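Local coordinates for protein naphthalene dioxygenase large subunit (PDB 2B1X) that is the large subunit of a Rieske-type non-haem iron oxygenase, carrying an Fe2S2 cluster and an iron(III) ion, at residues F427-Y430 with W431-M435. Numbering follows the deposited sequence.
Sequences FLEY and WMQLM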
loop_
_atom_site.group_PDB
_atom_site.type_symbol
_atom_site.label_atom_id
_atom_site.label_comp_id
_atom_site.label_asym_id
_atom_site.label_seq_id
_atom_site.Cartn_x
_atom_site.Cartn_y
_atom_site.Cartn_z
ATOM N N PHE A 427 -4.459 -22.226 -25.742
ATOM C CA PHE A 427 -4.709 -21.886 -24.350
ATOM C C PHE A 427 -5.651 -20.670 -24.320
ATOM O O PHE A 427 -6.654 -20.664 -23.610
ATOM C CB PHE A 427 -3.362 -21.597 -23.664
ATOM C CG PHE A 427 -3.483 -21.078 -22.255
ATOM C CD1 PHE A 427 -3.309 -21.934 -21.183
ATOM C CD2 PHE A 427 -3.708 -19.718 -22.015
ATOM C CE1 PHE A 427 -3.386 -21.468 -19.868
ATOM C CE2 PHE A 427 -3.806 -19.243 -20.692
ATOM C CZ PHE A 427 -3.611 -20.138 -19.623
ATOM N N LEU A 428 -5.320 -19.650 -25.113
ATOM C CA LEU A 428 -6.089 -18.409 -25.103
ATOM C C LEU A 428 -7.434 -18.570 -25.766
ATOM O O LEU A 428 -8.382 -17.884 -25.404
ATOM C CB LEU A 428 -5.286 -17.279 -25.769
ATOM C CG LEU A 428 -4.133 -16.797 -24.899
ATOM C CD1 LEU A 428 -3.280 -15.791 -25.654
ATOM C CD2 LEU A 428 -4.614 -16.234 -23.539
ATOM N N GLU A 429 -7.517 -19.455 -26.756
ATOM C CA GLU A 429 -8.806 -19.774 -27.375
ATOM C C GLU A 429 -9.767 -20.342 -26.350
ATOM O O GLU A 429 -10.946 -19.914 -26.290
ATOM C CB GLU A 429 -8.648 -20.774 -28.558
ATOM C CG GLU A 429 -9.982 -21.166 -29.187
ATOM C CD GLU A 429 -9.869 -22.069 -30.404
ATOM O OE1 GLU A 429 -9.188 -23.116 -30.347
ATOM O OE2 GLU A 429 -10.499 -21.743 -31.423
ATOM N N TYR A 430 -9.301 -21.317 -25.571
ATOM C CA TYR A 430 -10.129 -21.906 -24.526
ATOM C C TYR A 430 -10.488 -20.859 -23.459
ATOM O O TYR A 430 -11.613 -20.794 -23.018
ATOM C CB TYR A 430 -9.483 -23.140 -23.895
ATOM C CG TYR A 430 -10.384 -23.914 -22.925
ATOM C CD1 TYR A 430 -11.644 -24.405 -23.321
ATOM C CD2 TYR A 430 -9.976 -24.141 -21.595
ATOM C CE1 TYR A 430 -12.466 -25.105 -22.416
ATOM C CE2 TYR A 430 -10.769 -24.855 -20.707
ATOM C CZ TYR A 430 -12.021 -25.310 -21.117
ATOM O OH TYR A 430 -12.783 -26.007 -20.226
ATOM N N TRP A 431 -9.514 -20.023 -23.088
ATOM C CA TRP A 431 -9.748 -18.969 -22.088
ATOM C C TRP A 431 -10.882 -18.059 -22.623
ATOM O O TRP A 431 -11.810 -17.761 -21.907
ATOM C CB TRP A 431 -8.418 -18.193 -21.856
ATOM C CG TRP A 431 -8.519 -17.021 -20.921
ATOM C CD1 TRP A 431 -8.322 -17.042 -19.596
ATOM C CD2 TRP A 431 -8.851 -15.679 -21.264
ATOM N NE1 TRP A 431 -8.495 -15.791 -19.052
ATOM C CE2 TRP A 431 -8.821 -14.922 -20.059
ATOM C CE3 TRP A 431 -9.163 -15.023 -22.466
ATOM C CZ2 TRP A 431 -9.131 -13.548 -20.010
ATOM C CZ3 TRP A 431 -9.459 -13.652 -22.423
ATOM C CH2 TRP A 431 -9.427 -12.930 -21.194
ATOM N N MET A 432 -10.799 -17.676 -23.899
ATOM C CA MET A 432 -11.784 -16.798 -24.516
ATOM C C MET A 432 -13.160 -17.459 -24.630
ATOM O O MET A 432 -14.163 -16.811 -24.350
ATOM C CB MET A 432 -11.294 -16.291 -25.883
ATOM C CG MET A 432 -10.226 -15.173 -25.799
ATOM S SD MET A 432 -9.863 -14.502 -27.443
ATOM C CE MET A 432 -8.765 -15.773 -28.117
ATOM N N GLN A 433 -13.208 -18.753 -24.966
ATOM C CA GLN A 433 -14.476 -19.483 -24.968
ATOM C C GLN A 433 -15.133 -19.438 -23.573
ATOM O O GLN A 433 -16.336 -19.192 -23.451
ATOM C CB GLN A 433 -14.299 -20.921 -25.461
ATOM C CG GLN A 433 -13.904 -20.994 -26.970
ATOM C CD GLN A 433 -13.427 -22.358 -27.408
ATOM O OE1 GLN A 433 -12.966 -23.142 -26.593
ATOM N NE2 GLN A 433 -13.502 -22.635 -28.727
ATOM N N LEU A 434 -14.332 -19.663 -22.533
ATOM C CA LEU A 434 -14.859 -19.695 -21.173
ATOM C C LEU A 434 -15.346 -18.311 -20.724
ATOM O O LEU A 434 -16.364 -18.213 -20.061
ATOM C CB LEU A 434 -13.841 -20.270 -20.181
ATOM C CG LEU A 434 -13.559 -21.771 -20.235
ATOM C CD1 LEU A 434 -12.482 -22.119 -19.222
ATOM C CD2 LEU A 434 -14.836 -22.601 -19.939
ATOM N N MET A 435 -14.594 -17.275 -21.103
ATOM C CA MET A 435 -14.938 -15.876 -20.834
ATOM C C MET A 435 -16.291 -15.484 -21.448
ATOM O O MET A 435 -17.047 -14.689 -20.869
ATOM C CB MET A 435 -13.838 -14.955 -21.371
ATOM C CG MET A 435 -12.555 -14.904 -20.561
ATOM S SD MET A 435 -12.623 -14.258 -18.832
ATOM C CE MET A 435 -12.692 -12.460 -19.184
#
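Leu434 CD1 sits over one face of the Tyr430 ring, one turn apart on helix 422-436. This is a CH-pi contact, 4.0 Å from the methyl to the ring centroid. Tyr430 CB lies beside the peptide nitrogen of the next residue, a spacing the covalent chain itself imposes. CG sits anti to the backbone N (chi1 -172°), which carries the ring along the helix toward Leu434. On one border, Tyr430 CD1 comes 3.7 Å from Gln433 OE1, which lies near the ring plane; ring and amide planes are almost perpendicular, 84° apart. Farther out, Tyr430 CE2 is 3.6 Å from Leu434 CD1. At the tip, Tyr430 OH lies 4.0 Å from both Leu434 CD1 and Leu434 CD2. Phe299 meets the Tyr430 ring edge-to-face and also touches Leu434.

Glu429 and Gln433 cross at a slant, with carboxylate and amide planes 15° apart. Their nearest side-chain atoms are Glu429 CG and Gln433 NE2, at 3.8 Å. Glu429 OE2 is hydrogen-bonded to Asn18 ND2. On the buried side, Met432 CE bends back to 3.5 Å from Leu428 O, and Trp431 NE1 is hydrogen-bonded to Glu37 OE2 of helix 31-40.

Four i to i+4 backbone bonds, such as Leu434 N to Tyr430 O, set the spacing of the turns. The side chains add mainly apolar contact, while Glu429 and Trp431 tie the helix to the N-terminal part of the chain.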